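Local coordinates for protein Cg7008-pa (PDB 2WAC) that cleaves both DNA and RNA as an endonuclease of the RNA-silencing machinery, and through its Tudor domain binds peptides carrying symmetrically dimethylated arginines, at residues A[31-36]-A[86-91]; A[71-76]-A[81-86]; A[181-186]-A[201-206]. All blocks are in the same frame, centred on the assembly; numbering follows the deposited sequence.

Interaction 1: A[31-36]-A[86-91]; sequences SLMSKL and IDYGNK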
# COMPACT_ATOMS: atom_id res chain seq x y z
N SER A 31 16.51 12.28 1.45
CA SER A 31 17.11 13.34 2.25
C SER A 31 16.62 13.32 3.70
O SER A 31 17.42 13.48 4.63
CB SER A 31 16.83 14.71 1.61
OG SER A 31 17.30 15.77 2.42
N LEU A 32 15.32 13.13 3.89
CA LEU A 32 14.70 13.05 5.22
C LEU A 32 15.27 11.89 6.04
O LEU A 32 15.61 12.06 7.21
CB LEU A 32 13.17 12.93 5.11
CG LEU A 32 12.27 13.15 6.33
CD1 LEU A 32 10.86 13.54 5.89
CD2 LEU A 32 12.21 11.93 7.23
N MET A 33 15.36 10.72 5.41
CA MET A 33 15.87 9.51 6.07
C MET A 33 17.34 9.62 6.46
O MET A 33 17.76 9.05 7.47
CB MET A 33 15.65 8.27 5.19
CG MET A 33 14.23 7.70 5.22
SD MET A 33 13.70 7.15 6.86
CE MET A 33 12.84 8.60 7.44
N SER A 34 18.11 10.37 5.67
CA SER A 34 19.52 10.61 5.95
C SER A 34 19.72 11.58 7.11
O SER A 34 20.64 11.42 7.91
CB SER A 34 20.24 11.13 4.70
OG SER A 34 21.63 11.26 4.92
N LYS A 35 18.85 12.59 7.20
CA LYS A 35 18.91 13.57 8.28
C LYS A 35 18.40 12.98 9.60
O LYS A 35 18.93 13.29 10.66
CB LYS A 35 18.11 14.83 7.92
CG LYS A 35 18.70 15.63 6.76
CD LYS A 35 17.79 16.78 6.37
CE LYS A 35 18.26 17.47 5.10
NZ LYS A 35 19.62 18.05 5.23
N LEU A 36 17.38 12.12 9.50
CA LEU A 36 16.83 11.43 10.67
C LEU A 36 17.84 10.44 11.26
O LEU A 36 18.00 10.38 12.49
CB LEU A 36 15.52 10.71 10.30
CG LEU A 36 14.67 10.14 11.44
CD1 LEU A 36 14.17 11.24 12.38
CD2 LEU A 36 13.50 9.34 10.90
N ILE A 86 4.79 5.46 7.94
CA ILE A 86 4.02 6.33 7.04
C ILE A 86 4.66 6.62 5.68
O ILE A 86 3.98 7.04 4.75
CB ILE A 86 3.63 7.68 7.73
CG1 ILE A 86 4.87 8.42 8.25
CG2 ILE A 86 2.60 7.44 8.84
CD1 ILE A 86 4.69 9.93 8.38
N ASP A 87 5.97 6.39 5.57
CA ASP A 87 6.68 6.67 4.33
C ASP A 87 6.84 5.42 3.45
O ASP A 87 7.36 5.51 2.34
CB ASP A 87 8.03 7.32 4.63
CG ASP A 87 7.88 8.69 5.29
OD1 ASP A 87 6.94 9.43 4.94
OD2 ASP A 87 8.71 9.01 6.17
N TYR A 88 6.36 4.28 3.96
CA TYR A 88 6.52 2.98 3.28
C TYR A 88 5.24 2.15 3.20
O TYR A 88 4.95 1.56 2.16
CB TYR A 88 7.65 2.17 3.93
CG TYR A 88 8.98 2.87 3.86
CD1 TYR A 88 9.81 2.72 2.75
CD2 TYR A 88 9.40 3.72 4.89
CE1 TYR A 88 11.04 3.39 2.67
CE2 TYR A 88 10.61 4.39 4.82
CZ TYR A 88 11.43 4.22 3.71
OH TYR A 88 12.63 4.88 3.65
N GLY A 89 4.49 2.10 4.30
CA GLY A 89 3.20 1.43 4.30
C GLY A 89 3.07 0.18 5.16
O GLY A 89 1.95 -0.28 5.40
N ASN A 90 4.19 -0.37 5.62
CA ASN A 90 4.14 -1.52 6.52
C ASN A 90 3.77 -1.12 7.95
O ASN A 90 3.99 0.01 8.38
CB ASN A 90 5.44 -2.34 6.48
CG ASN A 90 6.66 -1.52 6.86
OD1 ASN A 90 6.86 -0.41 6.36
ND2 ASN A 90 7.49 -2.08 7.73
N LYS A 91 3.19 -2.08 8.68
CA LYS A 91 2.81 -1.90 10.07
C LYS A 91 3.49 -2.97 10.92
O LYS A 91 3.80 -4.06 10.41
CB LYS A 91 1.30 -2.07 10.24
CG LYS A 91 0.43 -0.99 9.63
CD LYS A 91 -1.04 -1.33 9.88
CE LYS A 91 -1.98 -0.22 9.46
NZ LYS A 91 -2.09 -0.09 7.99
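Met33, on helix 26-42, meets Tyr88 and Asp87, which lie in the loop between strands 80-85 and 91-95 of the Tudor barrel. The contact belongs to the extended Tudor domain, in which this helix packs beside the SH3-like barrel. The side chains of Met33 and Tyr88 run alongside each other, antiparallel. CG of Tyr88 lies anti to the carbonyl carbon (chi1 -60°), and the ring carries its hydroxyl out to the helix. There Tyr88 OH lies 4.1 Å from Met33 SD. The methionine chain curls near its end, which turns its methyl group to the side of Asp87. Met33 CE comes to 4.3 Å from Asp87 OD2. No hydrogen bond crosses the contact. The carboxylate of Asp87 is instead held from outside, where OD1 accepts a bond from the backbone N of Tyr112 and forms a salt bridge with Arg70. Leu29, one helical turn before Met33, also touches both loop residues. The loop lies within the region involved in dimethylarginine binding. The tightest approach is made by the side of the methionine chain, with Met33 CG 3.6 Å from Tyr88 OH.

Interaction 2: A[71-76]-A[81-86]; sequences AKVERV and ATVLYI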
# COMPACT_ATOMS: atom_id res chain seq x y z
N ALA A 71 6.63 7.32 12.02
CA ALA A 71 5.56 6.36 12.27
C ALA A 71 4.35 7.00 12.95
O ALA A 71 4.49 7.94 13.73
CB ALA A 71 6.08 5.18 13.10
N LYS A 72 3.17 6.47 12.63
CA LYS A 72 1.93 6.89 13.28
C LYS A 72 1.51 5.80 14.25
O LYS A 72 1.43 4.62 13.88
CB LYS A 72 0.84 7.13 12.23
CG LYS A 72 -0.54 7.47 12.78
CD LYS A 72 -1.53 7.61 11.64
CE LYS A 72 -2.96 7.48 12.10
NZ LYS A 72 -3.90 7.49 10.94
N VAL A 73 1.25 6.18 15.50
CA VAL A 73 0.73 5.24 16.49
C VAL A 73 -0.76 5.04 16.25
O VAL A 73 -1.55 5.98 16.37
CB VAL A 73 1.00 5.73 17.93
CG1 VAL A 73 0.39 4.76 18.93
CG2 VAL A 73 2.49 5.88 18.19
N GLU A 74 -1.14 3.82 15.90
CA GLU A 74 -2.54 3.50 15.62
C GLU A 74 -3.29 2.91 16.81
O GLU A 74 -4.49 3.15 16.97
CB GLU A 74 -2.64 2.59 14.39
CG GLU A 74 -2.26 3.29 13.09
CD GLU A 74 -2.68 2.52 11.86
OE1 GLU A 74 -3.10 1.35 12.01
OE2 GLU A 74 -2.60 3.08 10.75
N ARG A 75 -2.58 2.15 17.64
CA ARG A 75 -3.15 1.58 18.86
C ARG A 75 -2.04 1.44 19.91
O ARG A 75 -0.92 1.07 19.58
CB ARG A 75 -3.77 0.20 18.57
CG ARG A 75 -4.65 -0.37 19.69
CD ARG A 75 -5.16 -1.77 19.35
NE ARG A 75 -6.04 -1.78 18.18
CZ ARG A 75 -6.62 -2.86 17.66
NH1 ARG A 75 -6.43 -4.06 18.21
NH2 ARG A 75 -7.39 -2.75 16.59
N VAL A 76 -2.36 1.77 21.16
CA VAL A 76 -1.45 1.50 22.28
C VAL A 76 -2.12 0.52 23.24
O VAL A 76 -3.29 0.69 23.59
CB VAL A 76 -1.03 2.79 23.04
CG1 VAL A 76 -0.06 2.46 24.17
CG2 VAL A 76 -0.38 3.78 22.10
N ALA A 81 2.88 -0.94 21.26
CA ALA A 81 2.04 -0.14 20.37
C ALA A 81 2.04 -0.71 18.95
O ALA A 81 3.01 -1.33 18.53
CB ALA A 81 2.49 1.32 20.35
N THR A 82 0.94 -0.49 18.24
CA THR A 82 0.86 -0.81 16.82
C THR A 82 1.09 0.47 16.03
O THR A 82 0.37 1.46 16.21
CB THR A 82 -0.51 -1.44 16.46
OG1 THR A 82 -0.72 -2.62 17.24
CG2 THR A 82 -0.56 -1.80 14.97
N VAL A 83 2.11 0.45 15.18
CA VAL A 83 2.49 1.62 14.39
C VAL A 83 2.44 1.37 12.89
O VAL A 83 2.59 0.23 12.43
CB VAL A 83 3.90 2.19 14.79
CG1 VAL A 83 3.97 2.49 16.28
CG2 VAL A 83 5.03 1.24 14.36
N LEU A 84 2.19 2.44 12.13
CA LEU A 84 2.27 2.42 10.68
C LEU A 84 3.48 3.24 10.25
O LEU A 84 3.62 4.39 10.65
CB LEU A 84 0.99 3.01 10.06
CG LEU A 84 1.05 3.42 8.58
CD1 LEU A 84 1.08 2.21 7.65
CD2 LEU A 84 -0.10 4.36 8.20
N TYR A 85 4.36 2.63 9.45
CA TYR A 85 5.50 3.35 8.89
C TYR A 85 5.04 4.17 7.69
O TYR A 85 4.92 3.66 6.57
CB TYR A 85 6.65 2.39 8.56
CG TYR A 85 7.20 1.73 9.80
CD1 TYR A 85 8.10 2.41 10.63
CD2 TYR A 85 6.81 0.45 10.18
CE1 TYR A 85 8.60 1.83 11.79
CE2 TYR A 85 7.31 -0.15 11.33
CZ TYR A 85 8.21 0.55 12.13
OH TYR A 85 8.71 -0.03 13.28
N ILE A 86 4.79 5.46 7.94
CA ILE A 86 4.02 6.33 7.04
C ILE A 86 4.66 6.62 5.68
O ILE A 86 3.98 7.04 4.75
CB ILE A 86 3.63 7.68 7.73
CG1 ILE A 86 4.87 8.42 8.25
CG2 ILE A 86 2.60 7.44 8.84
CD1 ILE A 86 4.69 9.93 8.38
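Lys72 and Leu84 face each other as an antiparallel hydrogen-bonded pair. Lys72 N donates to Leu84 O at 2.9 Å, and Leu84 N returns the bond to Lys72 O. Further along, the register slips by one residue. Glu74 N reaches Thr82 O at 2.8 Å. Arg75 N also points at Thr82 O, but this second bond is long and weak at 3.4 Å. Thr82 N donates back to Arg75 O at 2.8 Å.

Ala71, Val73, Val76, Ala81, Val83 and Tyr85 share one face of the sheet. Ala71 CB touches the Tyr85 ring at CD1. Val73 CG2 meets Val83 CG1 at 4.2 Å, the two side chains crossing at a slant. Val73 CG1 is anti to the backbone N (chi1 177°), which leaves CG2 beside that N and facing Val83. Lys72, Arg75, Thr82 and Leu84 lie on the other face. Just past the strand, Ile86 CG2 touches Lys72 CB at 3.8 Å. From the bulge, Glu74 extends across Leu84 and brings OE2 within 3.7 Å of Leu84 CB.

Outside the pair, strand 57-61 flanks 71-76 and strand 91-95 flanks 81-85. Leu99 packs against Ala81 and Val83. Thr82 OG1 bonds to Thr93 OG1, and Tyr85 OH bonds to Glu92, so both polar ends are tied to the next strand.

The backbone of Glu74 turns to helix-like angles (phi -96°, psi -33°), and Glu74 and Arg75 together face Thr82. This is a classic beta bulge in an antiparallel hairpin. The hairpin is part of the SH3-like Tudor barrel and lies in the region involved in dimethylarginine binding.

Interaction 3: A[181-186]-A[201-206]; sequences LVLAEQ and AAQEAA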
# COMPACT_ATOMS: atom_id res chain seq x y z
N LEU A 181 -7.65 -15.19 -11.41
CA LEU A 181 -7.08 -15.23 -10.06
C LEU A 181 -7.92 -14.47 -9.05
O LEU A 181 -7.89 -14.76 -7.85
CB LEU A 181 -5.64 -14.70 -10.07
CG LEU A 181 -4.63 -15.42 -10.97
CD1 LEU A 181 -3.35 -14.60 -11.10
CD2 LEU A 181 -4.32 -16.83 -10.46
N VAL A 182 -8.67 -13.48 -9.54
CA VAL A 182 -9.57 -12.68 -8.71
C VAL A 182 -10.93 -12.50 -9.38
O VAL A 182 -11.11 -12.83 -10.55
CB VAL A 182 -8.98 -11.28 -8.37
CG1 VAL A 182 -7.77 -11.38 -7.45
CG2 VAL A 182 -8.64 -10.50 -9.65
N LEU A 183 -11.89 -11.98 -8.62
CA LEU A 183 -13.21 -11.66 -9.14
C LEU A 183 -13.31 -10.19 -9.53
O LEU A 183 -12.62 -9.33 -8.96
CB LEU A 183 -14.29 -12.01 -8.11
CG LEU A 183 -14.39 -13.47 -7.63
CD1 LEU A 183 -15.30 -13.58 -6.41
CD2 LEU A 183 -14.86 -14.40 -8.74
N ALA A 184 -14.14 -9.91 -10.52
CA ALA A 184 -14.45 -8.54 -10.92
C ALA A 184 -15.58 -8.02 -10.03
O ALA A 184 -16.53 -8.74 -9.74
CB ALA A 184 -14.86 -8.49 -12.38
N GLU A 185 -15.46 -6.76 -9.61
CA GLU A 185 -16.47 -6.14 -8.76
C GLU A 185 -17.50 -5.38 -9.58
O GLU A 185 -17.15 -4.60 -10.47
CB GLU A 185 -15.82 -5.22 -7.72
CG GLU A 185 -16.80 -4.56 -6.75
CD GLU A 185 -16.15 -3.53 -5.85
OE1 GLU A 185 -15.06 -3.02 -6.19
OE2 GLU A 185 -16.72 -3.23 -4.78
N GLN A 186 -18.77 -5.63 -9.29
CA GLN A 186 -19.88 -4.90 -9.89
C GLN A 186 -20.31 -3.78 -8.95
O GLN A 186 -20.65 -4.03 -7.79
CB GLN A 186 -21.05 -5.85 -10.16
CG GLN A 186 -22.30 -5.20 -10.74
CD GLN A 186 -22.07 -4.61 -12.12
OE1 GLN A 186 -21.58 -5.29 -13.03
NE2 GLN A 186 -22.45 -3.35 -12.29
N ALA A 201 -16.20 -8.57 -18.58
CA ALA A 201 -15.86 -9.32 -19.79
C ALA A 201 -14.58 -10.15 -19.62
O ALA A 201 -14.50 -11.28 -20.11
CB ALA A 201 -15.73 -8.38 -20.98
N ALA A 202 -13.59 -9.58 -18.93
CA ALA A 202 -12.35 -10.28 -18.62
C ALA A 202 -12.61 -11.51 -17.73
O ALA A 202 -12.07 -12.58 -17.98
CB ALA A 202 -11.35 -9.34 -17.95
N GLN A 203 -13.46 -11.33 -16.71
CA GLN A 203 -13.87 -12.44 -15.84
C GLN A 203 -14.55 -13.55 -16.65
O GLN A 203 -14.28 -14.73 -16.44
CB GLN A 203 -14.81 -11.95 -14.73
CG GLN A 203 -15.37 -13.08 -13.86
CD GLN A 203 -16.28 -12.59 -12.76
OE1 GLN A 203 -15.82 -12.13 -11.72
NE2 GLN A 203 -17.58 -12.71 -12.98
N GLU A 204 -15.42 -13.14 -17.57
CA GLU A 204 -16.13 -14.05 -18.45
C GLU A 204 -15.21 -14.85 -19.37
O GLU A 204 -15.44 -16.04 -19.60
CB GLU A 204 -17.16 -13.30 -19.29
CG GLU A 204 -18.59 -13.41 -18.77
CD GLU A 204 -19.11 -14.83 -18.80
OE1 GLU A 204 -18.99 -15.50 -19.85
OE2 GLU A 204 -19.65 -15.29 -17.77
N ALA A 205 -14.17 -14.19 -19.88
CA ALA A 205 -13.18 -14.83 -20.73
C ALA A 205 -12.40 -15.90 -19.97
O ALA A 205 -12.17 -17.00 -20.48
CB ALA A 205 -12.23 -13.79 -21.31
N ALA A 206 -12.02 -15.57 -18.73
CA ALA A 206 -11.33 -16.50 -17.84
C ALA A 206 -12.22 -17.69 -17.49
O ALA A 206 -11.73 -18.82 -17.35
CB ALA A 206 -10.87 -15.79 -16.57
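Ala184 N donates to Gln203 OE1 at 3.0 Å, the one hydrogen bond between these segments. It is nearly straight at the hydrogen, with an angle of 166°. At the acceptor it is less regular, because the donor sits 31° out of the plane of the side-chain amide. The bond joins a helix side chain to the backbone of a short strand.

Gln203 makes this reach with an outstretched chain. CG is anti to the backbone N (chi1 175°) and CD continues the extended line. The amide is then turned across it. The group therefore projects from the helix and presents its oxygen to the strand. Carbon atoms of the strand also close in on that oxygen. Leu183 CA is 3.7 Å from Gln203 OE1, and Leu183 CD2 is 3.9 Å from it. The leucine side chain lies across the end of the glutamine. Nearer the helix, the contact is apolar: Ala184 CB lies 4.2 Å from Gln203 CB. The small side chain of Ala184 is consistent with this close approach, and Ala184 CA and Gln203 CA are 6.3 Å apart.

An alanine in place of Gln203 would probably leave the N-H of Ala184 without this acceptor and open a gap beside Leu183.

The bond complements the pairing of the strand with its neighbour. There the backbones of Leu183 and Glu185 bond to Ala122 and Leu120, while the N-H of Ala184 between them is taken by the helix. Trp214 touches Leu183, Gln203 and Ala206 and so bridges both segments. Val177, from helix 172-178, packs on Gln203 and Val182. Strand 183-184 thus lies between strand 121-122 and helix 193-208 in the staphylococcal-nuclease-like part of the chain, with helix 127-141 reached through Leu181 and Val182.

Overall arrangement
Interactions 1 and 2 belong to the Tudor part of the chain, and interaction 3 to the nuclease-like part. The centres of interactions 1 and 2 are about 13 Å apart. They share Ile86 and touch directly, with a probable hydrogen bond between Asn90 O and Tyr85 N. The hairpin of interaction 2 comes within the chain stretch that interaction 1 spans, so the helix meets the loop that leaves this hairpin. Interaction 3 comes later in sequence. Its centre is about 37 Å from that of interaction 1 and about 36 Å from that of interaction 2, across the chain's centre. The dimethylarginine-binding region is therefore well separated from the packing of the C-terminal helix.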